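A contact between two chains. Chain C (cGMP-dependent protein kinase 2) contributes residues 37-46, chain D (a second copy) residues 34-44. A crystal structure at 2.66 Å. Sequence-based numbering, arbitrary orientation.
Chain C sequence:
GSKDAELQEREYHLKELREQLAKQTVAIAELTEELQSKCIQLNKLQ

Chain C (37-46) SKCIQLNKLQ
Chain D (34-44) ELQSKCIQLNK

Two helices from copies of one protein run side by side in the same direction, their axes inclined by 25° and 10.1 Å apart at closest approach. They are in register: the CA atoms of Lys C38 and Lys D38 lie 6.9 Å apart, those of Leu C42 and Leu D42 6.2 Å. Chain D stays helical through Leu D42; Asn D43, at phi/psi -78/66, breaks away. In each copy an asparagine bonds back one turn: Asn C43 ND2 to Cys C39 O at a very short 2.5 Å, Asn D43 ND2 to Cys D39 O at 2.8 Å, both with chi1 m.

Leu D42 (chi1 -113°, chi2 t) is the most covered residue. Its branched, apolar side chain suits this central place: CD2 lies 4.2 Å from both Leu C42 CG and Leu C45 CD2, while CD1 is 3.4 Å from Lys C38 NZ and 3.6 Å from Gln C41 OE1. Leu C42 (t, t) starts sideways, yet its CD1 comes within 4.0 Å of Lys D38 O.

Lys C38 (chi1 -114°, then p, t, p) points toward chain D and uses its long aliphatic stem for packing, with CG 4.1 Å from Leu D35 CD2 and CE 3.8 Å from Cys D39 SG. No hydrogen bond links the stretches among the modelled atoms; Lys D38 lacks atoms beyond CB.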

ATOM      1  N   SER C  37     -13.296   1.581  -2.352  1.00 54.37           N
ATOM      2  CA  SER C  37     -14.406   2.523  -2.394  1.00 61.15           C
ATOM      3  C   SER C  37     -14.483   3.245  -3.736  1.00 67.26           C
ATOM      4  O   SER C  37     -15.571   3.529  -4.232  1.00 76.78           O
ATOM      5  CB  SER C  37     -14.292   3.533  -1.253  1.00 55.43           C
ATOM      6  OG  SER C  37     -15.419   4.392  -1.226  1.00121.15           O
ATOM      7  N   LYS C  38     -13.324   3.529  -4.322  1.00 69.62           N
ATOM      8  CA  LYS C  38     -13.264   4.234  -5.598  1.00 68.70           C
ATOM      9  C   LYS C  38     -13.825   3.380  -6.727  1.00 69.60           C
ATOM     10  O   LYS C  38     -14.614   3.857  -7.538  1.00 81.80           O
ATOM     11  CB  LYS C  38     -11.828   4.649  -5.924  1.00 77.62           C
ATOM     12  CG  LYS C  38     -11.596   6.152  -5.937  1.00 81.36           C
ATOM     13  CD  LYS C  38     -11.765   6.752  -4.552  1.00 79.42           C
ATOM     14  CE  LYS C  38     -11.327   8.206  -4.525  1.00 70.41           C
ATOM     15  NZ  LYS C  38     -12.129   9.042  -5.456  1.00 84.99           N
ATOM     16  N   CYS C  39     -13.410   2.119  -6.772  1.00 71.45           N
ATOM     17  CA  CYS C  39     -13.873   1.199  -7.803  1.00 64.97           C
ATOM     18  C   CYS C  39     -15.381   1.011  -7.740  1.00 76.50           C
ATOM     19  O   CYS C  39     -16.053   0.975  -8.770  1.00 74.44           O
ATOM     20  CB  CYS C  39     -13.177  -0.157  -7.671  1.00 61.90           C
ATOM     21  SG  CYS C  39     -11.412  -0.140  -8.045  1.00 67.83           S
ATOM     22  N   ILE C  40     -15.907   0.895  -6.526  1.00 64.38           N
ATOM     23  CA  ILE C  40     -17.333   0.669  -6.336  1.00 66.05           C
ATOM     24  C   ILE C  40     -18.157   1.849  -6.838  1.00 70.52           C
ATOM     25  O   ILE C  40     -19.120   1.664  -7.579  1.00112.11           O
ATOM     26  CB  ILE C  40     -17.666   0.373  -4.862  1.00 64.86           C
ATOM     27  CG1 ILE C  40     -16.986  -0.926  -4.425  1.00 63.92           C
ATOM     28  CG2 ILE C  40     -19.167   0.271  -4.661  1.00 65.18           C
ATOM     29  CD1 ILE C  40     -17.278  -1.322  -2.996  1.00 62.41           C
ATOM     30  N   GLN C  41     -17.768   3.061  -6.457  1.00 83.05           N
ATOM     31  CA  GLN C  41     -18.505   4.252  -6.871  1.00 95.02           C
ATOM     32  C   GLN C  41     -18.259   4.603  -8.338  1.00 93.02           C
ATOM     33  O   GLN C  41     -18.993   5.397  -8.923  1.00102.88           O
ATOM     34  CB  GLN C  41     -18.169   5.444  -5.974  1.00103.56           C
ATOM     35  CG  GLN C  41     -16.732   5.918  -6.073  1.00114.41           C
ATOM     36  CD  GLN C  41     -16.465   7.128  -5.200  1.00127.24           C
ATOM     37  OE1 GLN C  41     -15.334   7.363  -4.772  1.00132.85           O
ATOM     38  NE2 GLN C  41     -17.508   7.903  -4.930  1.00132.07           N
ATOM     39  N   LEU C  42     -17.223   4.017  -8.927  1.00 87.92           N
ATOM     40  CA  LEU C  42     -16.955   4.200 -10.347  1.00 83.58           C
ATOM     41  C   LEU C  42     -17.869   3.283 -11.157  1.00 91.57           C
ATOM     42  O   LEU C  42     -18.413   3.681 -12.185  1.00 91.90           O
ATOM     43  CB  LEU C  42     -15.486   3.904 -10.656  1.00 81.47           C
ATOM     44  CG  LEU C  42     -14.807   4.629 -11.825  1.00 89.72           C
ATOM     45  CD1 LEU C  42     -13.307   4.386 -11.786  1.00 83.28           C
ATOM     46  CD2 LEU C  42     -15.371   4.210 -13.176  1.00 91.70           C
ATOM     47  N   ASN C  43     -18.030   2.053 -10.681  1.00 96.45           N
ATOM     48  CA  ASN C  43     -18.904   1.081 -11.330  1.00 94.06           C
ATOM     49  C   ASN C  43     -20.370   1.467 -11.208  1.00100.21           C
ATOM     50  O   ASN C  43     -21.204   1.031 -12.003  1.00 91.56           O
ATOM     51  CB  ASN C  43     -18.681  -0.313 -10.747  1.00 80.16           C
ATOM     52  CG  ASN C  43     -17.394  -0.950 -11.233  1.00 99.77           C
ATOM     53  OD1 ASN C  43     -17.367  -1.590 -12.282  1.00108.49           O
ATOM     54  ND2 ASN C  43     -16.322  -0.782 -10.467  1.00 92.27           N
ATOM     55  N   LYS C  44     -20.676   2.283 -10.203  1.00 86.27           N
ATOM     56  CA  LYS C  44     -22.017   2.820 -10.023  1.00102.22           C
ATOM     57  C   LYS C  44     -22.323   3.834 -11.117  1.00112.26           C
ATOM     58  O   LYS C  44     -23.481   4.165 -11.368  1.00127.22           O
ATOM     59  CB  LYS C  44     -22.152   3.476  -8.647  1.00 99.61           C
ATOM     60  CG  LYS C  44     -22.217   2.484  -7.483  1.00 81.54           C
ATOM     61  N   LEU C  45     -21.270   4.327 -11.760  1.00113.06           N
ATOM     62  CA  LEU C  45     -21.405   5.241 -12.888  1.00128.88           C
ATOM     63  C   LEU C  45     -21.236   4.482 -14.201  1.00126.81           C
ATOM     64  O   LEU C  45     -22.199   3.935 -14.740  1.00120.44           O
ATOM     65  CB  LEU C  45     -20.374   6.371 -12.796  1.00129.04           C
ATOM     66  CG  LEU C  45     -20.709   7.630 -11.986  1.00125.42           C
ATOM     67  CD1 LEU C  45     -21.075   7.308 -10.544  1.00118.42           C
ATOM     68  CD2 LEU C  45     -19.539   8.604 -12.035  1.00127.00           C
ATOM     69  N   GLN C  46     -20.008   4.455 -14.711  1.00126.70           N
ATOM     70  CA  GLN C  46     -19.701   3.725 -15.935  1.00124.29           C
ATOM     71  C   GLN C  46     -18.784   2.537 -15.655  1.00117.98           C
ATOM     72  O   GLN C  46     -17.671   2.702 -15.153  1.00106.92           O
ATOM     73  CB  GLN C  46     -19.060   4.651 -16.970  1.00127.05           C
TER
ATOM     74  N   GLU D  34      -2.690   3.336  -9.108  1.00 59.40           N
ATOM     75  CA  GLU D  34      -4.027   2.921  -9.513  1.00 67.80           C
ATOM     76  C   GLU D  34      -5.112   3.823  -8.935  1.00 67.25           C
ATOM     77  O   GLU D  34      -6.099   4.122  -9.606  1.00 77.63           O
ATOM     78  CB  GLU D  34      -4.265   1.460  -9.130  1.00 57.57           C
ATOM     79  CG  GLU D  34      -3.345   0.499  -9.868  1.00101.78           C
ATOM     80  CD  GLU D  34      -3.440  -0.922  -9.354  1.00107.81           C
ATOM     81  OE1 GLU D  34      -4.033  -1.126  -8.274  1.00115.49           O
ATOM     82  OE2 GLU D  34      -2.921  -1.835 -10.030  1.00114.93           O
ATOM     83  N   LEU D  35      -4.924   4.250  -7.691  1.00 54.19           N
ATOM     84  CA  LEU D  35      -5.818   5.219  -7.068  1.00 57.94           C
ATOM     85  C   LEU D  35      -5.802   6.506  -7.875  1.00 62.51           C
ATOM     86  O   LEU D  35      -6.847   7.054  -8.231  1.00 57.81           O
ATOM     87  CB  LEU D  35      -5.369   5.514  -5.639  1.00 46.33           C
ATOM     88  CG  LEU D  35      -6.326   5.069  -4.536  1.00 59.68           C
ATOM     89  CD1 LEU D  35      -5.752   5.391  -3.168  1.00 47.36           C
ATOM     90  CD2 LEU D  35      -7.687   5.721  -4.718  1.00 71.56           C
ATOM     91  N   GLN D  36      -4.592   6.973  -8.157  1.00 67.50           N
ATOM     92  CA  GLN D  36      -4.363   8.181  -8.934  1.00 64.56           C
ATOM     93  C   GLN D  36      -5.066   8.087 -10.283  1.00 70.04           C
ATOM     94  O   GLN D  36      -5.708   9.036 -10.730  1.00 78.21           O
ATOM     95  CB  GLN D  36      -2.858   8.363  -9.128  1.00 62.84           C
ATOM     96  CG  GLN D  36      -2.433   9.655  -9.783  1.00 82.95           C
ATOM     97  CD  GLN D  36      -0.929   9.847  -9.717  1.00 94.32           C
ATOM     98  OE1 GLN D  36      -0.435  10.745  -9.034  1.00 85.90           O
ATOM     99  NE2 GLN D  36      -0.191   8.992 -10.417  1.00100.83           N
ATOM    100  N   SER D  37      -4.951   6.926 -10.916  1.00 68.09           N
ATOM    101  CA  SER D  37      -5.584   6.687 -12.206  1.00 76.80           C
ATOM    102  C   SER D  37      -7.105   6.647 -12.088  1.00 77.51           C
ATOM    103  O   SER D  37      -7.815   7.208 -12.920  1.00 85.87           O
ATOM    104  CB  SER D  37      -5.070   5.382 -12.812  1.00 73.72           C
ATOM    105  OG  SER D  37      -5.750   5.079 -14.016  1.00 99.81           O
ATOM    106  N   LYS D  38      -7.599   5.980 -11.050  1.00 76.33           N
ATOM    107  CA  LYS D  38      -9.037   5.849 -10.843  1.00 70.60           C
ATOM    108  C   LYS D  38      -9.692   7.199 -10.557  1.00 74.63           C
ATOM    109  O   LYS D  38     -10.803   7.463 -11.016  1.00 75.58           O
ATOM    110  CB  LYS D  38      -9.334   4.856  -9.713  1.00 58.33           C
ATOM    111  N   CYS D  39      -9.001   8.048  -9.801  1.00 68.41           N
ATOM    112  CA  CYS D  39      -9.516   9.377  -9.480  1.00 66.49           C
ATOM    113  C   CYS D  39      -9.676  10.209 -10.741  1.00 76.18           C
ATOM    114  O   CYS D  39     -10.669  10.920 -10.910  1.00 78.64           O
ATOM    115  CB  CYS D  39      -8.582  10.100  -8.509  1.00 54.23           C
ATOM    116  SG  CYS D  39      -8.618   9.472  -6.820  1.00 79.38           S
ATOM    117  N   ILE D  40      -8.687  10.114 -11.621  1.00 78.22           N
ATOM    118  CA  ILE D  40      -8.706  10.830 -12.888  1.00 81.38           C
ATOM    119  C   ILE D  40      -9.892  10.380 -13.736  1.00 75.74           C
ATOM    120  O   ILE D  40     -10.559  11.191 -14.372  1.00101.59           O
ATOM    121  CB  ILE D  40      -7.379  10.631 -13.647  1.00 86.39           C
ATOM    122  CG1 ILE D  40      -6.241  11.330 -12.896  1.00 77.89           C
ATOM    123  CG2 ILE D  40      -7.482  11.156 -15.066  1.00 86.91           C
ATOM    124  CD1 ILE D  40      -4.868  11.076 -13.472  1.00 82.84           C
ATOM    125  N   GLN D  41     -10.167   9.083 -13.712  1.00 89.29           N
ATOM    126  CA  GLN D  41     -11.306   8.536 -14.438  1.00 90.37           C
ATOM    127  C   GLN D  41     -12.625   8.976 -13.811  1.00 90.41           C
ATOM    128  O   GLN D  41     -13.592   9.262 -14.519  1.00102.38           O
ATOM    129  CB  GLN D  41     -11.226   7.012 -14.482  1.00 83.65           C
ATOM    130  CG  GLN D  41     -10.021   6.492 -15.242  1.00104.03           C
ATOM    131  CD  GLN D  41     -10.041   4.988 -15.402  1.00117.72           C
ATOM    132  OE1 GLN D  41     -10.907   4.305 -14.855  1.00119.83           O
ATOM    133  NE2 GLN D  41      -9.084   4.462 -16.157  1.00125.43           N
ATOM    134  N   LEU D  42     -12.652   9.035 -12.484  1.00 75.04           N
ATOM    135  CA  LEU D  42     -13.854   9.418 -11.750  1.00 69.74           C
ATOM    136  C   LEU D  42     -14.343  10.826 -12.092  1.00 88.39           C
ATOM    137  O   LEU D  42     -15.546  11.089 -12.084  1.00105.23           O
ATOM    138  CB  LEU D  42     -13.622   9.302 -10.245  1.00 67.18           C
ATOM    139  CG  LEU D  42     -14.424   8.206  -9.547  1.00 68.50           C
ATOM    140  CD1 LEU D  42     -14.290   8.331  -8.041  1.00 54.64           C
ATOM    141  CD2 LEU D  42     -15.884   8.267  -9.971  1.00 71.31           C
ATOM    142  N   ASN D  43     -13.415  11.731 -12.385  1.00 75.34           N
ATOM    143  CA  ASN D  43     -13.789  13.074 -12.811  1.00 90.07           C
ATOM    144  C   ASN D  43     -14.228  13.091 -14.272  1.00 98.62           C
ATOM    145  O   ASN D  43     -13.568  13.688 -15.121  1.00108.16           O
ATOM    146  CB  ASN D  43     -12.638  14.059 -12.591  1.00108.72           C
ATOM    147  CG  ASN D  43     -12.404  14.366 -11.119  1.00116.38           C
ATOM    148  OD1 ASN D  43     -12.962  15.320 -10.577  1.00117.26           O
ATOM    149  ND2 ASN D  43     -11.572  13.560 -10.470  1.00113.52           N
ATOM    150  N   LYS D  44     -15.344  12.427 -14.558  1.00101.67           N
ATOM    151  CA  LYS D  44     -15.869  12.352 -15.918  1.00105.00           C
ATOM    152  C   LYS D  44     -17.346  11.966 -15.927  1.00 98.61           C
ATOM    153  O   LYS D  44     -17.869  11.443 -14.942  1.00 82.49           O
ATOM    154  CB  LYS D  44     -15.059  11.359 -16.756  1.00 88.29           C
TER